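Local structure of ferritin like protein (Caulobacter vibrioides, 3HL1) at residues 34-43 and 239-250. The protein is of uncharacterised function but, as a ferritin-like helical protein classed as metal-binding, may bind metal ions. Residues are numbered along the deposited sequence; the frame is centred on the assembly and turned at random.
Sequences YSIKDPTTVP and FIRRMPNWPGVY
Lys-37 and Tyr-250 illustrate an aliphatic chain and an aromatic ring meeting beside a single backbone bridge. With chi1 at -67°, Lys-37 CG sits next to the backbone N and opposite the carbonyl carbon, and from there the chain runs out straight, obliquely across one face of the tyrosine ring. CG lies almost exactly over the centre, 3.8 Å from the Tyr-250 ring centroid and 7° off the ring normal, a CH-pi contact. Further along, Lys-37 CE lies 3.4 Å from Val-249 O. Next to this contact, the backbones pair as a single beta bridge between Ile-36 and Val-249: Tyr-250 N donates to Ser-35 O (2.8 Å), and Lys-37 N to Gly-248 O (3.0 Å). Ser-35 O also receives a CA-H...O contact from Val-249. The tyrosine hydroxyl and Lys-37 O share a water, while a second water links Gly-248 O to Asp-38 N.

In this ferritin-like fold, segment 34-43 spans the end of helix 8-35, the linking loop and the start of helix 42-67, and the tail that leaves helix 233-242 runs across it. Pro-247 packs against three residues here: its CG meets Ile-36 CG2 at 3.6 Å, its CB faces the Thr-41 methyl, and its CD touches Pro-43 CG. Pro-43 is also met by the selenomethionine at Met-243, whose bent end brings CE to 3.6 Å from Pro-43 CG, and by Ile-240 CD1.

The loop is shaped from within. Thr-40 N donates to Asp-38 OD1, an Asx turn, and Thr-40 OG1 adds a second bond from the same face of the carboxylate. Asp-38 O accepts from Thr-41 OG1 at 2.8 Å and from Thr-41 N, closing the type I turn from Asp-38 to Thr-41, the N-cap residue. Farther out, Ser-35 OG bonds to Val-32 O and Leu-110 N, and helix 292-309 packs against Tyr-250 through Leu-305 and Trp-308.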
loop_
_atom_site.group_PDB
_atom_site.type_symbol
_atom_site.label_atom_id
_atom_site.label_comp_id
_atom_site.label_asym_id
_atom_site.label_seq_id
_atom_site.Cartn_x
_atom_site.Cartn_y
_atom_site.Cartn_z
ATOM N N TYR A 34 -14.181 -5.228 3.655
ATOM C CA TYR A 34 -15.006 -6.388 4.001
ATOM C C TYR A 34 -15.919 -6.150 5.186
ATOM O O TYR A 34 -16.881 -6.906 5.366
ATOM C CB TYR A 34 -14.135 -7.639 4.194
ATOM C CG TYR A 34 -13.685 -8.218 2.882
ATOM C CD1 TYR A 34 -14.593 -8.812 2.021
ATOM C CD2 TYR A 34 -12.363 -8.080 2.445
ATOM C CE1 TYR A 34 -14.202 -9.312 0.791
ATOM C CE2 TYR A 34 -11.970 -8.567 1.208
ATOM C CZ TYR A 34 -12.890 -9.198 0.399
ATOM O OH TYR A 34 -12.512 -9.699 -0.808
ATOM N N SER A 35 -15.691 -5.055 5.917
ATOM C CA SER A 35 -16.644 -4.621 6.957
ATOM C C SER A 35 -17.989 -4.173 6.412
ATOM O O SER A 35 -18.965 -4.224 7.143
ATOM C CB SER A 35 -16.118 -3.505 7.858
ATOM O OG SER A 35 -16.228 -2.236 7.210
ATOM N N ILE A 36 -18.036 -3.759 5.149
ATOM C CA ILE A 36 -19.210 -3.235 4.543
ATOM C C ILE A 36 -20.089 -4.408 4.161
ATOM O O ILE A 36 -19.708 -5.229 3.351
ATOM C CB ILE A 36 -18.926 -2.391 3.304
ATOM C CG1 ILE A 36 -17.960 -1.256 3.700
ATOM C CG2 ILE A 36 -20.241 -1.816 2.756
ATOM C CD1 ILE A 36 -17.307 -0.481 2.498
ATOM N N LYS A 37 -21.274 -4.465 4.751
ATOM C CA LYS A 37 -22.134 -5.632 4.580
ATOM C C LYS A 37 -22.589 -5.826 3.138
ATOM O O LYS A 37 -22.610 -6.955 2.623
ATOM C CB LYS A 37 -23.350 -5.541 5.515
ATOM C CG LYS A 37 -23.051 -5.637 6.976
ATOM C CD LYS A 37 -24.363 -5.659 7.811
ATOM C CE LYS A 37 -24.103 -5.711 9.309
ATOM N NZ LYS A 37 -25.394 -5.855 10.091
ATOM N N ASP A 38 -22.970 -4.726 2.502
ATOM C CA ASP A 38 -23.488 -4.751 1.141
ATOM C C ASP A 38 -22.425 -4.398 0.075
ATOM O O ASP A 38 -22.049 -3.240 -0.102
ATOM C CB ASP A 38 -24.734 -3.866 1.050
ATOM C CG ASP A 38 -25.385 -3.882 -0.322
ATOM O OD1 ASP A 38 -24.941 -4.620 -1.221
ATOM O OD2 ASP A 38 -26.372 -3.131 -0.479
ATOM N N PRO A 39 -21.958 -5.417 -0.666
ATOM C CA PRO A 39 -20.908 -5.189 -1.653
ATOM C C PRO A 39 -21.295 -4.362 -2.858
ATOM O O PRO A 39 -20.423 -3.921 -3.606
ATOM C CB PRO A 39 -20.512 -6.607 -2.097
ATOM C CG PRO A 39 -21.100 -7.530 -1.111
ATOM C CD PRO A 39 -22.344 -6.840 -0.622
ATOM N N THR A 40 -22.588 -4.127 -3.067
ATOM C CA THR A 40 -23.009 -3.320 -4.199
ATOM C C THR A 40 -22.923 -1.821 -3.907
ATOM O O THR A 40 -23.176 -0.988 -4.816
ATOM C CB THR A 40 -24.478 -3.662 -4.627
ATOM O OG1 THR A 40 -25.360 -3.254 -3.591
ATOM C CG2 THR A 40 -24.682 -5.178 -4.874
ATOM N N THR A 41 -22.612 -1.441 -2.663
ATOM C CA THR A 41 -22.658 -0.027 -2.315
ATOM C C THR A 41 -21.469 0.730 -2.926
ATOM O O THR A 41 -20.423 0.151 -3.252
ATOM C CB THR A 41 -22.707 0.198 -0.792
ATOM O OG1 THR A 41 -21.587 -0.449 -0.172
ATOM C CG2 THR A 41 -23.991 -0.360 -0.187
ATOM N N VAL A 42 -21.628 2.043 -3.075
ATOM C CA VAL A 42 -20.588 2.838 -3.723
ATOM C C VAL A 42 -19.251 2.744 -2.951
ATOM O O VAL A 42 -18.216 2.607 -3.584
ATOM C CB VAL A 42 -21.015 4.325 -3.988
ATOM C CG1 VAL A 42 -19.806 5.185 -4.343
ATOM C CG2 VAL A 42 -22.099 4.397 -5.104
ATOM N N PRO A 43 -19.263 2.835 -1.603
ATOM C CA PRO A 43 -17.967 2.865 -0.915
ATOM C C PRO A 43 -17.254 1.538 -1.032
ATOM O O PRO A 43 -16.028 1.481 -1.134
ATOM C CB PRO A 43 -18.346 3.152 0.545
ATOM C CG PRO A 43 -19.748 3.698 0.476
ATOM C CD PRO A 43 -20.362 2.947 -0.634
ATOM N N PHE A 239 -14.529 11.647 -1.051
ATOM C CA PHE A 239 -15.924 11.473 -1.438
ATOM C C PHE A 239 -16.697 10.667 -0.399
ATOM O O PHE A 239 -17.762 11.079 0.052
ATOM C CB PHE A 239 -16.006 10.801 -2.802
ATOM C CG PHE A 239 -17.405 10.481 -3.231
ATOM C CD1 PHE A 239 -18.184 11.444 -3.895
ATOM C CD2 PHE A 239 -17.939 9.220 -3.011
ATOM C CE1 PHE A 239 -19.501 11.154 -4.309
ATOM C CE2 PHE A 239 -19.250 8.923 -3.414
ATOM C CZ PHE A 239 -20.025 9.899 -4.080
ATOM N N ILE A 240 -16.130 9.533 0.009
ATOM C CA ILE A 240 -16.768 8.671 0.992
ATOM C C ILE A 240 -16.890 9.420 2.304
ATOM O O ILE A 240 -17.937 9.366 2.946
ATOM C CB ILE A 240 -15.995 7.327 1.200
ATOM C CG1 ILE A 240 -16.048 6.472 -0.075
ATOM C CG2 ILE A 240 -16.560 6.544 2.380
ATOM C CD1 ILE A 240 -15.000 5.340 -0.134
ATOM N N ARG A 241 -15.829 10.131 2.689
ATOM C CA ARG A 241 -15.817 10.883 3.953
ATOM C C ARG A 241 -16.983 11.870 4.056
ATOM O O ARG A 241 -17.521 12.087 5.147
ATOM C CB ARG A 241 -14.501 11.642 4.120
ATOM C CG ARG A 241 -14.279 12.266 5.495
ATOM C CD ARG A 241 -12.944 13.023 5.477
ATOM N NE ARG A 241 -12.960 14.141 4.509
ATOM C CZ ARG A 241 -13.257 15.426 4.789
ATOM N NH1 ARG A 241 -13.551 15.819 6.030
ATOM N NH2 ARG A 241 -13.242 16.350 3.827
ATOM N N ARG A 242 -17.355 12.435 2.904
ATOM C CA ARG A 242 -18.412 13.450 2.780
ATOM C C ARG A 242 -19.832 12.935 2.587
ATOM O O ARG A 242 -20.750 13.724 2.662
ATOM C CB ARG A 242 -18.097 14.386 1.617
ATOM C CG ARG A 242 -16.829 15.189 1.792
ATOM C CD ARG A 242 -16.467 15.885 0.478
ATOM N NE ARG A 242 -15.215 16.632 0.573
ATOM C CZ ARG A 242 -15.075 17.814 1.176
ATOM N NH1 ARG A 242 -16.113 18.438 1.732
ATOM N NH2 ARG A 242 -13.877 18.395 1.205
HETATM N N MSE A 243 -20.028 11.640 2.367
HETATM C CA MSE A 243 -21.373 11.110 2.132
HETATM C C MSE A 243 -22.311 11.266 3.314
HETATM O O MSE A 243 -21.889 11.105 4.461
HETATM C CB MSE A 243 -21.327 9.628 1.832
HETATM C CG MSE A 243 -20.656 9.293 0.543
HETATM SE SE MSE A 243 -20.538 7.333 0.338
HETATM C CE MSE A 243 -20.560 6.766 2.160
ATOM N N PRO A 244 -23.605 11.550 3.034
ATOM C CA PRO A 244 -24.603 11.579 4.116
ATOM C C PRO A 244 -24.952 10.195 4.700
ATOM O O PRO A 244 -25.186 10.077 5.908
ATOM C CB PRO A 244 -25.842 12.216 3.460
ATOM C CG PRO A 244 -25.546 12.349 2.013
ATOM C CD PRO A 244 -24.178 11.901 1.715
ATOM N N ASN A 245 -24.993 9.163 3.866
ATOM C CA ASN A 245 -25.508 7.863 4.331
ATOM C C ASN A 245 -24.548 6.701 4.112
ATOM O O ASN A 245 -24.462 6.140 3.009
ATOM C CB ASN A 245 -26.843 7.558 3.653
ATOM C CG ASN A 245 -27.875 8.635 3.911
ATOM O OD1 ASN A 245 -28.400 8.764 5.027
ATOM N ND2 ASN A 245 -28.145 9.448 2.879
ATOM N N TRP A 246 -23.844 6.325 5.169
ATOM C CA TRP A 246 -22.837 5.253 5.054
ATOM C C TRP A 246 -23.520 3.920 5.152
ATOM O O TRP A 246 -24.494 3.800 5.878
ATOM C CB TRP A 246 -21.779 5.383 6.121
ATOM C CG TRP A 246 -20.910 6.574 5.901
ATOM C CD1 TRP A 246 -21.216 7.726 5.192
ATOM C CD2 TRP A 246 -19.618 6.781 6.447
ATOM N NE1 TRP A 246 -20.167 8.610 5.253
ATOM C CE2 TRP A 246 -19.174 8.053 6.018
ATOM C CE3 TRP A 246 -18.791 6.024 7.272
ATOM C CZ2 TRP A 246 -17.937 8.567 6.381
ATOM C CZ3 TRP A 246 -17.567 6.529 7.610
ATOM C CH2 TRP A 246 -17.154 7.798 7.180
ATOM N N PRO A 247 -23.022 2.917 4.411
ATOM C CA PRO A 247 -23.672 1.613 4.443
ATOM C C PRO A 247 -23.456 0.927 5.793
ATOM O O PRO A 247 -22.504 1.256 6.523
ATOM C CB PRO A 247 -22.962 0.839 3.319
ATOM C CG PRO A 247 -21.604 1.471 3.217
ATOM C CD PRO A 247 -21.852 2.935 3.512
ATOM N N GLY A 248 -24.297 -0.061 6.086
ATOM C CA GLY A 248 -24.161 -0.856 7.312
ATOM C C GLY A 248 -22.858 -1.648 7.299
ATOM O O GLY A 248 -22.419 -2.094 6.231
ATOM N N VAL A 249 -22.239 -1.755 8.465
ATOM C CA VAL A 249 -20.993 -2.483 8.623
ATOM C C VAL A 249 -21.131 -3.572 9.688
ATOM O O VAL A 249 -21.954 -3.474 10.621
ATOM C CB VAL A 249 -19.819 -1.557 8.987
ATOM C CG1 VAL A 249 -19.686 -0.433 7.907
ATOM C CG2 VAL A 249 -19.997 -0.986 10.383
ATOM N N TYR A 250 -20.332 -4.624 9.540
ATOM C CA TYR A 250 -20.236 -5.616 10.548
ATOM C C TYR A 250 -19.616 -5.002 11.779
ATOM O O TYR A 250 -18.858 -4.042 11.735
ATOM C CB TYR A 250 -19.381 -6.806 10.123
ATOM C CG TYR A 250 -19.941 -7.557 8.996
ATOM C CD1 TYR A 250 -21.035 -8.414 9.185
ATOM C CD2 TYR A 250 -19.412 -7.416 7.715
ATOM C CE1 TYR A 250 -21.592 -9.131 8.103
ATOM C CE2 TYR A 250 -19.971 -8.100 6.642
ATOM C CZ TYR A 250 -21.067 -8.949 6.850
ATOM O OH TYR A 250 -21.568 -9.629 5.755
HETATM O O HOH W 1 -20.888 -8.859 3.326
HETATM O O HOH W 2 -23.647 -2.449 3.933
#